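PDB 4L7A: uncharacterized protein from Bacteroides caccae, which is of unknown function but is probably a zinc-dependent metallopeptidase. Local coordinates for residues K67-V80 and L251-L265. Numbering follows the deposited sequence.
Sequences KIVKHCWLEAYDEV and LRKVIARRTNEISEL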
loop_
_atom_site.group_PDB
_atom_site.type_symbol
_atom_site.label_atom_id
_atom_site.label_comp_id
_atom_site.label_asym_id
_atom_site.label_seq_id
_atom_site.Cartn_x
_atom_site.Cartn_y
_atom_site.Cartn_z
ATOM N N LYS A 67 3.286 -3.090 13.765
ATOM C CA LYS A 67 2.101 -3.900 14.100
ATOM C C LYS A 67 0.875 -3.522 13.248
ATOM O O LYS A 67 0.050 -4.392 12.904
ATOM C CB LYS A 67 1.724 -3.767 15.577
ATOM C CG LYS A 67 2.750 -4.325 16.538
ATOM C CD LYS A 67 2.169 -4.509 17.919
ATOM C CE LYS A 67 3.162 -5.269 18.855
ATOM N NZ LYS A 67 2.553 -5.376 20.186
ATOM N N ILE A 68 0.732 -2.236 12.941
ATOM C CA ILE A 68 -0.377 -1.774 12.107
ATOM C C ILE A 68 -0.237 -2.320 10.675
ATOM O O ILE A 68 -1.223 -2.798 10.057
ATOM C CB ILE A 68 -0.470 -0.267 12.164
ATOM C CG1 ILE A 68 -0.906 0.113 13.595
ATOM C CG2 ILE A 68 -1.465 0.259 11.167
ATOM C CD1 ILE A 68 -0.948 1.619 13.867
ATOM N N VAL A 69 0.971 -2.221 10.143
ATOM C CA VAL A 69 1.277 -2.701 8.777
ATOM C C VAL A 69 1.011 -4.209 8.631
ATOM O O VAL A 69 0.455 -4.670 7.624
ATOM C CB VAL A 69 2.710 -2.353 8.422
ATOM C CG1 VAL A 69 3.159 -2.999 7.145
ATOM C CG2 VAL A 69 2.837 -0.834 8.247
ATOM N N LYS A 70 1.359 -4.976 9.658
ATOM C CA LYS A 70 1.160 -6.405 9.619
ATOM C C LYS A 70 -0.298 -6.725 9.732
ATOM O O LYS A 70 -0.825 -7.542 8.970
ATOM C CB LYS A 70 1.923 -7.082 10.742
ATOM C CG LYS A 70 1.713 -8.603 10.837
ATOM C CD LYS A 70 2.657 -9.218 11.879
ATOM C CE LYS A 70 2.010 -10.400 12.623
ATOM N NZ LYS A 70 1.759 -11.545 11.679
ATOM N N HIS A 71 -0.981 -6.041 10.627
ATOM C CA HIS A 71 -2.438 -6.272 10.835
ATOM C C HIS A 71 -3.324 -5.916 9.639
ATOM O O HIS A 71 -4.280 -6.638 9.326
ATOM C CB HIS A 71 -2.949 -5.482 12.034
ATOM C CG HIS A 71 -4.333 -5.844 12.433
ATOM N ND1 HIS A 71 -4.636 -7.063 13.015
ATOM C CD2 HIS A 71 -5.504 -5.181 12.302
ATOM C CE1 HIS A 71 -5.927 -7.115 13.269
ATOM N NE2 HIS A 71 -6.479 -5.989 12.841
ATOM N N CYS A 72 -2.970 -4.825 8.961
ATOM C CA CYS A 72 -3.829 -4.240 7.914
ATOM C C CYS A 72 -3.498 -4.628 6.469
ATOM O O CYS A 72 -4.337 -4.452 5.557
ATOM C CB CYS A 72 -3.803 -2.742 8.041
ATOM S SG CYS A 72 -4.485 -2.178 9.600
ATOM N N TRP A 73 -2.314 -5.159 6.255
ATOM C CA TRP A 73 -1.896 -5.654 4.939
ATOM C C TRP A 73 -1.515 -7.138 5.032
ATOM O O TRP A 73 -2.248 -8.000 4.506
ATOM C CB TRP A 73 -0.841 -4.755 4.274
ATOM C CG TRP A 73 0.086 -5.499 3.400
ATOM C CD1 TRP A 73 -0.226 -6.352 2.380
ATOM C CD2 TRP A 73 1.486 -5.515 3.525
ATOM N NE1 TRP A 73 0.929 -6.939 1.894
ATOM C CE2 TRP A 73 1.991 -6.397 2.576
ATOM C CE3 TRP A 73 2.383 -4.814 4.330
ATOM C CZ2 TRP A 73 3.375 -6.592 2.402
ATOM C CZ3 TRP A 73 3.767 -5.074 4.189
ATOM C CH2 TRP A 73 4.218 -5.956 3.239
ATOM N N LEU A 74 -0.443 -7.460 5.765
ATOM C CA LEU A 74 0.108 -8.808 5.715
ATOM C C LEU A 74 -0.895 -9.850 6.192
ATOM O O LEU A 74 -1.143 -10.793 5.492
ATOM C CB LEU A 74 1.371 -8.914 6.531
ATOM C CG LEU A 74 2.617 -8.275 5.946
ATOM C CD1 LEU A 74 3.679 -8.155 7.017
ATOM C CD2 LEU A 74 3.164 -9.076 4.806
ATOM N N GLU A 75 -1.560 -9.595 7.310
ATOM C CA GLU A 75 -2.586 -10.486 7.798
ATOM C C GLU A 75 -3.867 -10.501 6.979
ATOM O O GLU A 75 -4.595 -11.502 7.015
ATOM C CB GLU A 75 -2.905 -10.241 9.269
ATOM C CG GLU A 75 -1.823 -10.792 10.205
ATOM C CD GLU A 75 -2.192 -10.548 11.670
ATOM O OE1 GLU A 75 -3.370 -10.678 12.059
ATOM O OE2 GLU A 75 -1.323 -10.169 12.424
ATOM N N ALA A 76 -4.128 -9.430 6.227
ATOM C CA ALA A 76 -5.324 -9.376 5.401
ATOM C C ALA A 76 -5.172 -10.265 4.183
ATOM O O ALA A 76 -6.047 -11.049 3.791
ATOM C CB ALA A 76 -5.620 -7.916 4.995
ATOM N N TYR A 77 -4.040 -10.107 3.562
ATOM C CA TYR A 77 -3.644 -10.944 2.456
ATOM C C TYR A 77 -3.596 -12.411 2.898
ATOM O O TYR A 77 -4.092 -13.267 2.167
ATOM C CB TYR A 77 -2.302 -10.490 1.901
ATOM C CG TYR A 77 -2.321 -9.268 0.976
ATOM C CD1 TYR A 77 -3.305 -8.287 1.055
ATOM C CD2 TYR A 77 -1.295 -9.087 0.017
ATOM C CE1 TYR A 77 -3.298 -7.151 0.174
ATOM C CE2 TYR A 77 -1.251 -7.992 -0.807
ATOM C CZ TYR A 77 -2.261 -7.025 -0.741
ATOM O OH TYR A 77 -2.198 -5.991 -1.600
ATOM N N ASP A 78 -3.058 -12.688 4.088
ATOM C CA ASP A 78 -3.019 -14.057 4.577
ATOM C C ASP A 78 -4.431 -14.585 4.737
ATOM O O ASP A 78 -4.721 -15.663 4.279
ATOM C CB ASP A 78 -2.353 -14.195 5.954
ATOM C CG ASP A 78 -0.851 -14.039 5.923
ATOM O OD1 ASP A 78 -0.232 -14.148 4.842
ATOM O OD2 ASP A 78 -0.283 -13.839 7.031
ATOM N N GLU A 79 -5.307 -13.811 5.378
ATOM C CA GLU A 79 -6.680 -14.249 5.621
ATOM C C GLU A 79 -7.427 -14.627 4.334
ATOM O O GLU A 79 -8.163 -15.594 4.293
ATOM C CB GLU A 79 -7.459 -13.141 6.336
ATOM C CG GLU A 79 -8.785 -13.576 6.915
ATOM C CD GLU A 79 -9.509 -12.421 7.626
ATOM O OE1 GLU A 79 -8.912 -11.648 8.409
ATOM O OE2 GLU A 79 -10.693 -12.267 7.365
ATOM N N VAL A 80 -7.262 -13.841 3.284
ATOM C CA VAL A 80 -8.015 -14.103 2.071
ATOM C C VAL A 80 -7.289 -14.964 1.051
ATOM O O VAL A 80 -7.927 -15.766 0.398
ATOM C CB VAL A 80 -8.447 -12.796 1.449
ATOM C CG1 VAL A 80 -9.253 -13.043 0.162
ATOM C CG2 VAL A 80 -9.312 -12.047 2.480
ATOM N N LEU A 251 -11.423 -9.424 0.026
ATOM C CA LEU A 251 -10.174 -8.812 0.472
ATOM C C LEU A 251 -10.394 -7.334 0.792
ATOM O O LEU A 251 -9.921 -6.846 1.816
ATOM C CB LEU A 251 -9.023 -8.998 -0.535
ATOM C CG LEU A 251 -7.645 -8.393 -0.183
ATOM C CD1 LEU A 251 -7.096 -8.925 1.096
ATOM C CD2 LEU A 251 -6.658 -8.713 -1.251
ATOM N N ARG A 252 -11.130 -6.634 -0.052
ATOM C CA ARG A 252 -11.502 -5.232 0.264
ATOM C C ARG A 252 -12.189 -5.092 1.643
ATOM O O ARG A 252 -11.854 -4.194 2.419
ATOM C CB ARG A 252 -12.396 -4.636 -0.839
ATOM C CG ARG A 252 -12.898 -3.209 -0.527
ATOM C CD ARG A 252 -13.941 -2.753 -1.573
ATOM N NE ARG A 252 -15.118 -3.598 -1.494
ATOM C CZ ARG A 252 -16.133 -3.390 -0.639
ATOM N NH1 ARG A 252 -16.128 -2.359 0.180
ATOM N NH2 ARG A 252 -17.171 -4.226 -0.590
ATOM N N LYS A 253 -13.125 -5.997 1.933
ATOM C CA LYS A 253 -13.885 -5.950 3.170
ATOM C C LYS A 253 -13.036 -6.305 4.352
ATOM O O LYS A 253 -13.162 -5.687 5.397
ATOM C CB LYS A 253 -15.093 -6.872 3.108
ATOM C CG LYS A 253 -16.237 -6.280 2.297
ATOM C CD LYS A 253 -16.982 -7.332 1.451
ATOM C CE LYS A 253 -17.799 -8.285 2.287
ATOM N NZ LYS A 253 -19.146 -7.748 2.480
ATOM N N VAL A 254 -12.172 -7.294 4.179
ATOM C CA VAL A 254 -11.273 -7.703 5.245
ATOM C C VAL A 254 -10.279 -6.572 5.600
ATOM O O VAL A 254 -10.075 -6.279 6.768
ATOM C CB VAL A 254 -10.587 -9.025 4.899
ATOM C CG1 VAL A 254 -9.391 -9.290 5.810
ATOM C CG2 VAL A 254 -11.629 -10.165 4.990
ATOM N N ILE A 255 -9.754 -5.890 4.599
ATOM C CA ILE A 255 -8.899 -4.726 4.827
ATOM C C ILE A 255 -9.641 -3.638 5.602
ATOM O O ILE A 255 -9.137 -3.164 6.623
ATOM C CB ILE A 255 -8.340 -4.174 3.503
ATOM C CG1 ILE A 255 -7.265 -5.151 3.006
ATOM C CG2 ILE A 255 -7.755 -2.736 3.694
ATOM C CD1 ILE A 255 -6.772 -4.964 1.621
ATOM N N ALA A 256 -10.871 -3.299 5.176
ATOM C CA ALA A 256 -11.662 -2.322 5.893
ATOM C C ALA A 256 -11.943 -2.719 7.358
ATOM O O ALA A 256 -11.885 -1.868 8.257
ATOM C CB ALA A 256 -12.998 -2.042 5.169
ATOM N N ARG A 257 -12.239 -3.987 7.604
ATOM C CA ARG A 257 -12.492 -4.438 8.951
ATOM C C ARG A 257 -11.227 -4.264 9.768
ATOM O O ARG A 257 -11.256 -3.807 10.920
ATOM C CB ARG A 257 -12.899 -5.912 8.947
ATOM C CG ARG A 257 -13.467 -6.399 10.230
ATOM C CD ARG A 257 -13.484 -7.939 10.338
ATOM N NE ARG A 257 -12.150 -8.477 10.606
ATOM C CZ ARG A 257 -11.488 -9.378 9.877
ATOM N NH1 ARG A 257 -11.974 -9.911 8.777
ATOM N NH2 ARG A 257 -10.301 -9.782 10.280
ATOM N N ARG A 258 -10.106 -4.641 9.177
ATOM C CA ARG A 258 -8.836 -4.566 9.900
ATOM C C ARG A 258 -8.353 -3.142 10.209
ATOM O O ARG A 258 -7.907 -2.869 11.327
ATOM C CB ARG A 258 -7.778 -5.399 9.184
ATOM C CG ARG A 258 -7.949 -6.899 9.432
ATOM C CD ARG A 258 -7.147 -7.676 8.429
ATOM N NE ARG A 258 -7.197 -9.085 8.783
ATOM C CZ ARG A 258 -6.481 -9.638 9.746
ATOM N NH1 ARG A 258 -5.592 -8.932 10.439
ATOM N NH2 ARG A 258 -6.651 -10.918 10.003
ATOM N N THR A 259 -8.483 -2.230 9.271
ATOM C CA THR A 259 -8.061 -0.833 9.526
ATOM C C THR A 259 -9.002 -0.147 10.538
ATOM O O THR A 259 -8.577 0.753 11.246
ATOM C CB THR A 259 -7.979 0.024 8.254
ATOM O OG1 THR A 259 -9.172 -0.097 7.503
ATOM C CG2 THR A 259 -6.868 -0.417 7.380
ATOM N N ASN A 260 -10.238 -0.608 10.660
ATOM C CA ASN A 260 -11.097 -0.104 11.753
ATOM C C ASN A 260 -10.796 -0.676 13.120
ATOM O O ASN A 260 -11.292 -0.169 14.093
ATOM C CB ASN A 260 -12.573 -0.365 11.487
ATOM C CG ASN A 260 -13.191 0.678 10.581
ATOM O OD1 ASN A 260 -12.691 1.823 10.436
ATOM N ND2 ASN A 260 -14.284 0.285 9.930
ATOM N N GLU A 261 -10.002 -1.738 13.166
ATOM C CA GLU A 261 -9.590 -2.417 14.391
ATOM C C GLU A 261 -8.272 -1.883 14.950
ATOM O O GLU A 261 -7.803 -2.378 15.972
ATOM C CB GLU A 261 -9.360 -3.906 14.100
ATOM C CG GLU A 261 -10.613 -4.682 14.019
ATOM C CD GLU A 261 -10.424 -6.066 13.433
ATOM O OE1 GLU A 261 -9.264 -6.522 13.209
ATOM O OE2 GLU A 261 -11.455 -6.676 13.157
ATOM N N ILE A 262 -7.685 -0.866 14.337
ATOM C CA ILE A 262 -6.362 -0.423 14.776
ATOM C C ILE A 262 -6.307 -0.108 16.288
ATOM O O ILE A 262 -5.394 -0.551 16.966
ATOM C CB ILE A 262 -5.840 0.739 13.896
ATOM C CG1 ILE A 262 -5.397 0.168 12.564
ATOM C CG2 ILE A 262 -4.709 1.499 14.577
ATOM C CD1 ILE A 262 -5.054 1.210 11.513
ATOM N N SER A 263 -7.288 0.623 16.809
ATOM C CA SER A 263 -7.224 0.989 18.219
ATOM C C SER A 263 -7.427 -0.187 19.144
ATOM O O SER A 263 -7.215 -0.043 20.285
ATOM C CB SER A 263 -8.263 2.032 18.589
ATOM O OG SER A 263 -9.534 1.499 18.378
ATOM N N GLU A 264 -7.833 -1.341 18.650
ATOM C CA GLU A 264 -7.869 -2.560 19.478
ATOM C C GLU A 264 -6.520 -3.293 19.548
ATOM O O GLU A 264 -6.387 -4.239 20.301
ATOM C CB GLU A 264 -8.935 -3.537 18.960
ATOM C CG GLU A 264 -10.338 -2.937 18.907
ATOM C CD GLU A 264 -11.333 -3.793 18.105
ATOM O OE1 GLU A 264 -11.225 -5.037 18.119
ATOM O OE2 GLU A 264 -12.230 -3.204 17.462
ATOM N N LEU A 265 -5.517 -2.881 18.771
ATOM C CA LEU A 265 -4.229 -3.557 18.818
ATOM C C LEU A 265 -3.449 -3.136 20.059
ATOM O O LEU A 265 -3.707 -2.065 20.630
ATOM C CB LEU A 265 -3.402 -3.243 17.581
ATOM C CG LEU A 265 -3.983 -3.673 16.226
ATOM C CD1 LEU A 265 -3.282 -2.914 15.089
ATOM C CD2 LEU A 265 -3.836 -5.159 16.072
#
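Three N-H groups from two arginines converge on Glu79 OE1. Arg258 approaches side-on and gives both NE and NH2 to this one oxygen, the NH2 bond measuring 2.9 Å and running nearly along the C-O bond of Glu79. Arg257 instead meets the carboxylate end-on, NH2 to OE1 and NH1 to OE2, each on a syn lone pair and almost straight. Its bend at chi3 (75°) lets one guanidinium bridge Glu79 and, through NE, Glu261 OE2 at 3.2 Å.

The extended chain of Arg258 is a knob among His71, Glu75, Ala76 and Glu79. His71 lies within the wider pi-type turn at 70-74, where Glu75 N bonds to Lys70 O instead of His71 O, and Arg258 NH1 takes up that oxygen (2.9 Å), in the carbonyl plane and on a lone pair. NH1 also meets Glu75 OE1 from above the carboxylate plane, in a longer salt bridge (3.3 Å).

With CG anti to the backbone N (chi1 -170°), the His71 ring lies between Arg258 NH1 over one face and Leu265 CD2 over the other, the latter a CH-pi contact 3.8 Å from the centroid. In the ring plane, NE2 donates to the anti lone pair of Glu261 OE1 (2.9 Å).

Deeper in the contact, Ala76 CB fits among Leu251, Val254, Ile255 and Arg258, while Cys72 and Ile68 pack on Ile262. Tyr77, which packs on Leu251, hydrogen-bonds through OH to His143 ND1 of helix 131-153. The helical segments 67-80 and 251-260 run nearly antiparallel (161°), and Glu79, with Glu75 and Glu261, probably offsets the charges of Arg257 and the buried Arg258.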